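PDB 4K4K: putative fimbrium subunit Fim1C from Bacteroides uniformis, which probably forms part of the tip of fimbriae, the filamentous cell-surface appendages that mediate cell adhesion and biofilm formation. Local coordinates for residues Gln109-Ile115 against Ala203-Val207; Lys143-Lys149 against Lys248-Thr254; Val165-Gln171 against Thr190-Leu196. All coordinates share one frame. Residue numbers count along the deposited sequence, not the author numbering.

Interaction 1: residues Gln109-Ile115 against Ala203-Val207; sequences QTPQKDI and AEGIV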
loop_
_atom_site.group_PDB
_atom_site.type_symbol
_atom_site.label_atom_id
_atom_site.label_comp_id
_atom_site.label_asym_id
_atom_site.label_seq_id
_atom_site.Cartn_x
_atom_site.Cartn_y
_atom_site.Cartn_z
ATOM N N GLN A 109 -6.246 9.966 3.375
ATOM C CA GLN A 109 -4.893 9.698 2.853
ATOM C C GLN A 109 -3.767 9.721 3.879
ATOM O O GLN A 109 -2.734 9.092 3.650
ATOM C CB GLN A 109 -4.545 10.718 1.777
ATOM C CG GLN A 109 -5.357 10.526 0.502
ATOM C CD GLN A 109 -4.868 9.313 -0.254
ATOM O OE1 GLN A 109 -3.690 9.214 -0.583
ATOM N NE2 GLN A 109 -5.747 8.345 -0.491
ATOM N N THR A 110 -3.913 10.512 4.953
ATOM C CA THR A 110 -2.854 10.674 5.944
ATOM C C THR A 110 -3.198 9.940 7.258
ATOM O O THR A 110 -4.276 10.170 7.808
ATOM C CB THR A 110 -2.608 12.187 6.163
ATOM O OG1 THR A 110 -2.295 12.786 4.893
ATOM C CG2 THR A 110 -1.467 12.464 7.126
ATOM N N PRO A 111 -2.278 9.118 7.821
ATOM C CA PRO A 111 -0.958 8.729 7.279
ATOM C C PRO A 111 -1.082 7.675 6.173
ATOM O O PRO A 111 -1.947 6.796 6.252
ATOM C CB PRO A 111 -0.232 8.161 8.502
ATOM C CG PRO A 111 -1.301 7.661 9.413
ATOM C CD PRO A 111 -2.563 8.429 9.103
ATOM N N GLN A 112 -0.236 7.779 5.147
ATOM C CA GLN A 112 -0.214 6.852 4.015
ATOM C C GLN A 112 -0.033 5.395 4.451
ATOM O O GLN A 112 -0.677 4.514 3.872
ATOM C CB GLN A 112 0.913 7.215 3.039
ATOM C CG GLN A 112 0.747 8.576 2.346
ATOM C CD GLN A 112 -0.051 8.454 1.069
ATOM O OE1 GLN A 112 0.488 8.187 -0.008
ATOM N NE2 GLN A 112 -1.363 8.582 1.169
ATOM N N LYS A 113 0.832 5.131 5.462
ATOM C CA LYS A 113 1.112 3.754 5.918
ATOM C C LYS A 113 -0.144 3.027 6.437
ATOM O O LYS A 113 -0.193 1.805 6.356
ATOM C CB LYS A 113 2.228 3.726 6.988
ATOM C CG LYS A 113 1.852 4.284 8.363
ATOM C CD LYS A 113 2.928 3.983 9.401
ATOM C CE LYS A 113 2.514 4.353 10.804
ATOM N NZ LYS A 113 1.579 3.354 11.394
ATOM N N ASP A 114 -1.164 3.765 6.936
ATOM C CA ASP A 114 -2.379 3.148 7.489
ATOM C C ASP A 114 -3.338 2.660 6.408
ATOM O O ASP A 114 -4.251 1.895 6.732
ATOM C CB ASP A 114 -3.097 4.130 8.431
ATOM C CG ASP A 114 -2.349 4.298 9.759
ATOM O OD1 ASP A 114 -1.318 3.615 9.953
ATOM O OD2 ASP A 114 -2.805 5.098 10.601
ATOM N N ILE A 115 -3.151 3.094 5.137
ATOM C CA ILE A 115 -4.010 2.618 4.043
ATOM C C ILE A 115 -3.183 1.814 3.012
ATOM O O ILE A 115 -3.729 1.380 2.008
ATOM C CB ILE A 115 -4.817 3.770 3.373
ATOM C CG1 ILE A 115 -3.866 4.855 2.756
ATOM C CG2 ILE A 115 -5.832 4.359 4.359
ATOM C CD1 ILE A 115 -4.559 5.871 1.778
ATOM N N ALA A 203 3.895 15.867 -3.782
ATOM C CA ALA A 203 2.576 15.376 -3.384
ATOM C C ALA A 203 2.545 13.877 -3.545
ATOM O O ALA A 203 3.209 13.330 -4.433
ATOM C CB ALA A 203 1.477 16.028 -4.207
ATOM N N GLU A 204 1.799 13.198 -2.680
ATOM C CA GLU A 204 1.704 11.754 -2.769
ATOM C C GLU A 204 0.319 11.294 -2.403
ATOM O O GLU A 204 -0.414 11.987 -1.684
ATOM C CB GLU A 204 2.761 11.055 -1.889
ATOM C CG GLU A 204 2.531 11.233 -0.393
ATOM C CD GLU A 204 3.613 10.679 0.513
ATOM O OE1 GLU A 204 4.396 9.810 0.062
ATOM O OE2 GLU A 204 3.650 11.089 1.696
ATOM N N GLY A 205 -0.032 10.135 -2.918
ATOM C CA GLY A 205 -1.313 9.523 -2.613
ATOM C C GLY A 205 -1.306 8.033 -2.850
ATOM O O GLY A 205 -0.437 7.523 -3.545
ATOM N N ILE A 206 -2.271 7.337 -2.259
ATOM C CA ILE A 206 -2.507 5.916 -2.468
ATOM C C ILE A 206 -3.930 5.819 -2.977
ATOM O O ILE A 206 -4.859 6.315 -2.330
ATOM C CB ILE A 206 -2.250 5.051 -1.209
ATOM C CG1 ILE A 206 -0.742 5.070 -0.869
ATOM C CG2 ILE A 206 -2.752 3.582 -1.436
ATOM C CD1 ILE A 206 -0.342 4.407 0.464
ATOM N N VAL A 207 -4.094 5.266 -4.171
ATOM C CA VAL A 207 -5.415 5.197 -4.800
ATOM C C VAL A 207 -5.723 3.752 -5.191
ATOM O O VAL A 207 -4.833 2.896 -5.190
ATOM C CB VAL A 207 -5.519 6.158 -6.023
ATOM C CG1 VAL A 207 -5.316 7.625 -5.592
ATOM C CG2 VAL A 207 -4.551 5.748 -7.143
#
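Q109 docks its carboxamide on the backbone of strand 203-207 much as a neighbouring strand would. With chi1 and chi2 both m, the side chain folds so that its amide lies along I206: I206 N donates to Q109 OE1 (2.9 Å, 162°) and Q109 NE2 donates to I206 O (2.9 Å, 160°). Q109 NE2 also bonds to V106 O. Q109 OE1 sits 3.1 Å from G205 CA; an ideal CB on G205 would lie a tight 3.3 Å from Q109 OE1, so glycine leaves room for the amide. Q112, also m at chi1 and chi2, points toward the strand, with Q112 OE1 3.4 Å from G205 C and 3.7 Å from E204 CG. Q112 NE2 reaches back to Q109 O (2.9 Å) and Q109 OE1 (3.0 Å), fixing the docked amide, while Q112 OE1 accepts from K143 NZ. I206 supplies an apolar wall, its CB 3.9 Å from I115 CD1. Such side-chain mimicry of strand pairing joins loop 109-115 to the beta-sheet of this fimbrillin-like fold.

Interaction 2: residues Lys143-Lys149 against Lys248-Thr254; sequences KLDITIK and KYLYTIT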
loop_
_atom_site.group_PDB
_atom_site.type_symbol
_atom_site.label_atom_id
_atom_site.label_comp_id
_atom_site.label_asym_id
_atom_site.label_seq_id
_atom_site.Cartn_x
_atom_site.Cartn_y
_atom_site.Cartn_z
ATOM N N LYS A 143 0.389 3.716 -5.920
ATOM C CA LYS A 143 1.024 4.890 -5.351
ATOM C C LYS A 143 1.161 5.982 -6.407
ATOM O O LYS A 143 1.596 5.713 -7.531
ATOM C CB LYS A 143 2.411 4.522 -4.783
ATOM C CG LYS A 143 3.219 5.689 -4.164
ATOM C CD LYS A 143 2.652 6.117 -2.841
ATOM C CE LYS A 143 3.468 7.238 -2.225
ATOM N NZ LYS A 143 3.055 7.495 -0.822
ATOM N N LEU A 144 0.804 7.216 -6.031
ATOM C CA LEU A 144 1.019 8.396 -6.886
ATOM C C LEU A 144 2.110 9.227 -6.239
ATOM O O LEU A 144 2.018 9.527 -5.047
ATOM C CB LEU A 144 -0.260 9.229 -7.083
ATOM C CG LEU A 144 -1.515 8.479 -7.575
ATOM C CD1 LEU A 144 -2.683 9.445 -7.742
ATOM C CD2 LEU A 144 -1.248 7.692 -8.874
ATOM N N ASP A 145 3.148 9.584 -7.013
ATOM C CA ASP A 145 4.292 10.346 -6.531
ATOM C C ASP A 145 4.437 11.532 -7.476
ATOM O O ASP A 145 4.760 11.347 -8.642
ATOM C CB ASP A 145 5.541 9.437 -6.503
ATOM C CG ASP A 145 6.776 10.057 -5.864
ATOM O OD1 ASP A 145 7.115 11.210 -6.212
ATOM O OD2 ASP A 145 7.461 9.355 -5.098
ATOM N N ILE A 146 4.129 12.730 -6.989
ATOM C CA ILE A 146 4.112 13.923 -7.829
ATOM C C ILE A 146 5.173 14.916 -7.383
ATOM O O ILE A 146 5.284 15.240 -6.197
ATOM C CB ILE A 146 2.669 14.521 -7.793
ATOM C CG1 ILE A 146 1.664 13.528 -8.442
ATOM C CG2 ILE A 146 2.585 15.930 -8.428
ATOM C CD1 ILE A 146 0.254 13.700 -8.069
ATOM N N THR A 147 5.945 15.419 -8.362
ATOM C CA THR A 147 6.931 16.458 -8.125
ATOM C C THR A 147 6.471 17.666 -8.918
ATOM O O THR A 147 6.172 17.536 -10.106
ATOM C CB THR A 147 8.334 15.975 -8.530
ATOM O OG1 THR A 147 8.596 14.754 -7.852
ATOM C CG2 THR A 147 9.421 16.970 -8.188
ATOM N N ILE A 148 6.390 18.827 -8.271
ATOM C CA ILE A 148 5.973 20.055 -8.942
ATOM C C ILE A 148 7.173 20.976 -9.142
ATOM O O ILE A 148 7.960 21.165 -8.223
ATOM C CB ILE A 148 4.853 20.757 -8.111
ATOM C CG1 ILE A 148 3.590 19.866 -7.989
ATOM C CG2 ILE A 148 4.513 22.158 -8.641
ATOM C CD1 ILE A 148 2.770 20.196 -6.728
ATOM N N LYS A 149 7.302 21.577 -10.333
ATOM C CA LYS A 149 8.327 22.594 -10.544
ATOM C C LYS A 149 7.783 23.699 -11.439
ATOM O O LYS A 149 6.874 23.474 -12.233
ATOM C CB LYS A 149 9.639 22.013 -11.110
ATOM C CG LYS A 149 9.524 21.256 -12.424
ATOM C CD LYS A 149 10.863 20.623 -12.781
ATOM C CE LYS A 149 10.864 20.033 -14.166
ATOM N NZ LYS A 149 12.108 19.262 -14.442
ATOM N N LYS A 248 3.847 2.226 -8.863
ATOM C CA LYS A 248 4.070 3.608 -8.448
ATOM C C LYS A 248 4.110 4.448 -9.717
ATOM O O LYS A 248 4.872 4.136 -10.628
ATOM C CB LYS A 248 5.368 3.749 -7.631
ATOM C CG LYS A 248 5.646 5.201 -7.185
ATOM C CD LYS A 248 7.030 5.395 -6.544
ATOM C CE LYS A 248 7.107 4.826 -5.148
ATOM N NZ LYS A 248 8.451 4.992 -4.541
ATOM N N TYR A 249 3.234 5.457 -9.808
ATOM C CA TYR A 249 3.160 6.392 -10.945
ATOM C C TYR A 249 3.832 7.656 -10.510
ATOM O O TYR A 249 3.442 8.254 -9.499
ATOM C CB TYR A 249 1.698 6.633 -11.401
ATOM C CG TYR A 249 1.096 5.373 -12.002
ATOM C CD1 TYR A 249 0.557 4.377 -11.189
ATOM C CD2 TYR A 249 1.145 5.138 -13.377
ATOM C CE1 TYR A 249 0.067 3.185 -11.730
ATOM C CE2 TYR A 249 0.635 3.959 -13.930
ATOM C CZ TYR A 249 0.105 2.978 -13.100
ATOM O OH TYR A 249 -0.385 1.793 -13.611
ATOM N N LEU A 250 4.909 8.015 -11.209
ATOM C CA LEU A 250 5.691 9.193 -10.888
ATOM C C LEU A 250 5.403 10.257 -11.910
ATOM O O LEU A 250 5.581 10.030 -13.105
ATOM C CB LEU A 250 7.200 8.869 -10.833
ATOM C CG LEU A 250 7.590 7.829 -9.785
ATOM C CD1 LEU A 250 7.747 6.469 -10.412
ATOM C CD2 LEU A 250 8.856 8.245 -9.069
ATOM N N TYR A 251 4.903 11.408 -11.446
ATOM C CA TYR A 251 4.618 12.515 -12.354
ATOM C C TYR A 251 5.479 13.702 -12.021
ATOM O O TYR A 251 5.571 14.084 -10.851
ATOM C CB TYR A 251 3.133 12.941 -12.296
ATOM C CG TYR A 251 2.144 11.850 -12.645
ATOM C CD1 TYR A 251 1.887 11.512 -13.972
ATOM C CD2 TYR A 251 1.402 11.209 -11.654
ATOM C CE1 TYR A 251 0.954 10.532 -14.302
ATOM C CE2 TYR A 251 0.479 10.212 -11.971
ATOM C CZ TYR A 251 0.250 9.888 -13.297
ATOM O OH TYR A 251 -0.670 8.923 -13.617
ATOM N N THR A 252 6.087 14.316 -13.050
ATOM C CA THR A 252 6.807 15.580 -12.893
ATOM C C THR A 252 5.942 16.623 -13.575
ATOM O O THR A 252 5.700 16.544 -14.786
ATOM C CB THR A 252 8.248 15.535 -13.396
ATOM O OG1 THR A 252 8.966 14.537 -12.668
ATOM C CG2 THR A 252 8.956 16.892 -13.227
ATOM N N ILE A 253 5.445 17.578 -12.784
ATOM C CA ILE A 253 4.550 18.620 -13.262
ATOM C C ILE A 253 5.312 19.916 -13.427
ATOM O O ILE A 253 5.854 20.425 -12.448
ATOM C CB ILE A 253 3.363 18.810 -12.261
ATOM C CG1 ILE A 253 2.821 17.473 -11.670
ATOM C CG2 ILE A 253 2.275 19.754 -12.799
ATOM C CD1 ILE A 253 2.053 16.603 -12.549
ATOM N N THR A 254 5.340 20.460 -14.644
ATOM C CA THR A 254 5.946 21.762 -14.867
ATOM C C THR A 254 4.811 22.770 -15.029
ATOM O O THR A 254 4.031 22.685 -15.983
ATOM C CB THR A 254 6.928 21.771 -16.056
ATOM O OG1 THR A 254 7.913 20.762 -15.850
ATOM C CG2 THR A 254 7.621 23.129 -16.205
#
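Strands 143-149 and 248-254 run parallel, their axes 4.7 Å apart at closest approach with 17° between their N-to-C directions, within the mixed beta-sheet of the fimbrillin-like fold. Pairing is unbroken from K143/K248 to K149/T254, with CA-CA separations of 4.5 to 5.0 Å. Six hydrogen bonds form the ladder; Y249 N to K143 O and D145 N to Y249 O begin it, and D145 and T147 on one strand, and Y249, Y251 and I253 on the other, use both N and O. CA-H...O contacts such as L250 CA to D145 O (3.2 Å) fill the spaces between. L144, I146, I148, Y249, Y251 and I253 share the buried face, where strand 164-177 lies against L144, I146 and I148. I146 CG2 meets I253 CG1 at 3.6 Å, while L144 CD2 and I146 CG1 approach the edge of the Y251 ring, whose OH bonds to S240. The other face carries polar groups and L250. There D145 OD2 stays 4.5 Å from K248 NZ, beyond salt-bridge range, and K149 CE lies 3.5 Å from T254 OG1.

Interaction 3: residues Val165-Gln171 against Thr190-Leu196; sequences VSISNQQ and TTKEIVL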
loop_
_atom_site.group_PDB
_atom_site.type_symbol
_atom_site.label_atom_id
_atom_site.label_comp_id
_atom_site.label_asym_id
_atom_site.label_seq_id
_atom_site.Cartn_x
_atom_site.Cartn_y
_atom_site.Cartn_z
ATOM N N VAL A 165 -2.852 19.650 -4.348
ATOM C CA VAL A 165 -3.079 18.698 -5.430
ATOM C C VAL A 165 -4.213 17.771 -5.042
ATOM O O VAL A 165 -4.202 17.225 -3.935
ATOM C CB VAL A 165 -1.781 17.876 -5.764
ATOM C CG1 VAL A 165 -1.959 17.013 -7.025
ATOM C CG2 VAL A 165 -0.563 18.780 -5.904
ATOM N N SER A 166 -5.139 17.533 -5.967
ATOM C CA SER A 166 -6.201 16.551 -5.763
ATOM C C SER A 166 -6.409 15.763 -7.053
ATOM O O SER A 166 -5.976 16.206 -8.121
ATOM C CB SER A 166 -7.489 17.231 -5.298
ATOM O OG SER A 166 -8.038 18.015 -6.342
ATOM N N ILE A 167 -7.027 14.586 -6.955
ATOM C CA ILE A 167 -7.345 13.748 -8.118
ATOM C C ILE A 167 -8.851 13.499 -8.095
ATOM O O ILE A 167 -9.417 13.223 -7.034
ATOM C CB ILE A 167 -6.497 12.444 -8.189
ATOM C CG1 ILE A 167 -6.736 11.686 -9.520
ATOM C CG2 ILE A 167 -6.657 11.539 -6.938
ATOM C CD1 ILE A 167 -5.778 10.446 -9.779
ATOM N N SER A 168 -9.498 13.630 -9.257
ATOM C CA SER A 168 -10.945 13.514 -9.383
ATOM C C SER A 168 -11.425 12.105 -9.722
ATOM O O SER A 168 -10.657 11.251 -10.166
ATOM C CB SER A 168 -11.447 14.472 -10.468
ATOM O OG SER A 168 -11.032 14.008 -11.746
ATOM N N ASN A 169 -12.739 11.918 -9.543
ATOM C CA ASN A 169 -13.557 10.755 -9.874
ATOM C C ASN A 169 -12.889 9.445 -9.446
ATOM O O ASN A 169 -12.633 8.527 -10.238
ATOM C CB ASN A 169 -13.921 10.771 -11.347
ATOM C CG ASN A 169 -14.654 12.063 -11.697
ATOM O OD1 ASN A 169 -15.611 12.482 -11.024
ATOM N ND2 ASN A 169 -14.123 12.798 -12.652
ATOM N N GLN A 170 -12.614 9.386 -8.161
ATOM C CA GLN A 170 -12.004 8.205 -7.571
ATOM C C GLN A 170 -13.008 7.324 -6.890
ATOM O O GLN A 170 -13.857 7.822 -6.144
ATOM C CB GLN A 170 -10.954 8.602 -6.514
ATOM C CG GLN A 170 -9.774 9.391 -7.058
ATOM C CD GLN A 170 -8.981 8.611 -8.067
ATOM O OE1 GLN A 170 -8.971 8.930 -9.265
ATOM N NE2 GLN A 170 -8.345 7.535 -7.627
ATOM N N GLN A 171 -12.847 6.012 -7.063
ATOM C CA GLN A 171 -13.545 5.016 -6.258
ATOM C C GLN A 171 -12.734 4.973 -4.966
ATOM O O GLN A 171 -11.503 5.120 -5.030
ATOM C CB GLN A 171 -13.608 3.646 -6.961
ATOM C CG GLN A 171 -14.580 3.613 -8.143
ATOM C CD GLN A 171 -16.031 3.833 -7.763
ATOM O OE1 GLN A 171 -16.469 3.539 -6.642
ATOM N NE2 GLN A 171 -16.807 4.373 -8.683
ATOM N N THR A 190 -20.073 5.999 -4.993
ATOM C CA THR A 190 -20.056 7.324 -5.605
ATOM C C THR A 190 -18.588 7.779 -5.714
ATOM O O THR A 190 -17.809 7.562 -4.784
ATOM C CB THR A 190 -20.997 8.307 -4.882
ATOM O OG1 THR A 190 -20.835 9.606 -5.457
ATOM C CG2 THR A 190 -20.787 8.352 -3.365
ATOM N N THR A 191 -18.213 8.327 -6.890
ATOM C CA THR A 191 -16.868 8.828 -7.192
ATOM C C THR A 191 -16.597 10.037 -6.296
ATOM O O THR A 191 -17.528 10.797 -6.000
ATOM C CB THR A 191 -16.704 9.135 -8.680
ATOM O OG1 THR A 191 -17.729 10.036 -9.099
ATOM C CG2 THR A 191 -16.729 7.870 -9.547
ATOM N N LYS A 192 -15.336 10.196 -5.848
ATOM C CA LYS A 192 -14.925 11.253 -4.915
ATOM C C LYS A 192 -13.641 11.935 -5.377
ATOM O O LYS A 192 -12.842 11.328 -6.096
ATOM C CB LYS A 192 -14.700 10.610 -3.517
ATOM C CG LYS A 192 -14.489 11.582 -2.346
ATOM C CD LYS A 192 -13.900 10.910 -1.094
ATOM C CE LYS A 192 -12.387 11.005 -1.021
ATOM N NZ LYS A 192 -11.908 11.852 0.110
ATOM N N GLU A 193 -13.435 13.192 -4.949
ATOM C CA GLU A 193 -12.204 13.912 -5.196
ATOM C C GLU A 193 -11.279 13.545 -4.041
ATOM O O GLU A 193 -11.703 13.625 -2.884
ATOM C CB GLU A 193 -12.457 15.435 -5.248
ATOM C CG GLU A 193 -11.225 16.227 -5.647
ATOM C CD GLU A 193 -11.089 16.437 -7.143
ATOM O OE1 GLU A 193 -12.097 16.253 -7.865
ATOM O OE2 GLU A 193 -9.986 16.827 -7.587
ATOM N N ILE A 194 -10.054 13.117 -4.326
ATOM C CA ILE A 194 -9.131 12.784 -3.239
ATOM C C ILE A 194 -8.050 13.848 -3.169
ATOM O O ILE A 194 -7.327 14.065 -4.145
ATOM C CB ILE A 194 -8.520 11.374 -3.377
ATOM C CG1 ILE A 194 -9.599 10.259 -3.277
ATOM C CG2 ILE A 194 -7.381 11.170 -2.348
ATOM C CD1 ILE A 194 -9.057 8.801 -3.419
ATOM N N VAL A 195 -7.920 14.495 -1.999
ATOM C CA VAL A 195 -6.894 15.504 -1.793
ATOM C C VAL A 195 -5.613 14.747 -1.462
ATOM O O VAL A 195 -5.595 13.958 -0.515
ATOM C CB VAL A 195 -7.303 16.521 -0.701
ATOM C CG1 VAL A 195 -6.112 17.394 -0.287
ATOM C CG2 VAL A 195 -8.478 17.389 -1.178
ATOM N N LEU A 196 -4.564 14.956 -2.265
ATOM C CA LEU A 196 -3.270 14.303 -2.056
ATOM C C LEU A 196 -2.504 15.040 -0.957
ATOM O O LEU A 196 -2.741 16.231 -0.758
ATOM C CB LEU A 196 -2.463 14.273 -3.369
ATOM C CG LEU A 196 -2.816 13.138 -4.329
ATOM C CD1 LEU A 196 -3.914 13.537 -5.289
ATOM C CD2 LEU A 196 -1.607 12.716 -5.123
HETATM O O HOH W 1 -2.558 18.776 -1.703
HETATM O O HOH W 2 -14.095 14.406 -8.158
HETATM O O HOH W 3 -16.213 5.449 -3.734
#
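T191, L196 and Q170 lose the most surface here, 69, 68 and 65 Å² respectively, and they mark the two ends of an antiparallel pairing. At one end L196 N donates to V165 O (2.8 Å), and the L196 side chain enters the buried side, with L196 CD1 3.8 Å from I167 CG2 and 4.3 Å from V165 CG1. Water 1 adds a bridge by accepting from V165 N (2.8 Å) and donating to L196 O (2.7 Å). Between the ends, I167 and I194 form a hydrogen-bonded pair: I167 N to I194 O is 2.9 Å and I194 N to I167 O is 2.8 Å. In this fimbrillin-like beta-sheet, strand 217-222 also pairs with 164-177, through S166 with T219 and S168 with A217. The register then slips by one residue, a beta bulge, as the chain turns a corner at N169. Q170 restores pairing beyond it, with Q170 N to K192 O and K192 N to Q170 O both 2.8 Å. T191, exposed and just before K192, places its CA 3.3 Å from Q170 O. The E193 carboxylate reaches S166 with OE2, S166 OG donating to E193 OE2 at 2.6 Å, and, through water 2, N169 N with OE1.

Overall arrangement
From the N terminus the chain first reaches 109-115, in the loop between strands 101-105 and 118-126, which waits 88 residues for its partner 203-207. Before that closure, strand 132-150 opens interaction 2 at 143-149, and strands 164-177 and 192-199 complete interaction 3. Interaction 3 therefore nests inside both longer loops, whereas interactions 1 and 2 cross, the latter closing only at 248-254. Strand 202-207 lies between strands 132-150 and 192-199 in the sheet, so it joins all three: A203 O is 2.8 Å from I146 N, and E204 O is 3.5 Å from L196 CB. Interactions 2 and 3 also meet directly, with I146 CD1 3.6 Å from L196 CD2.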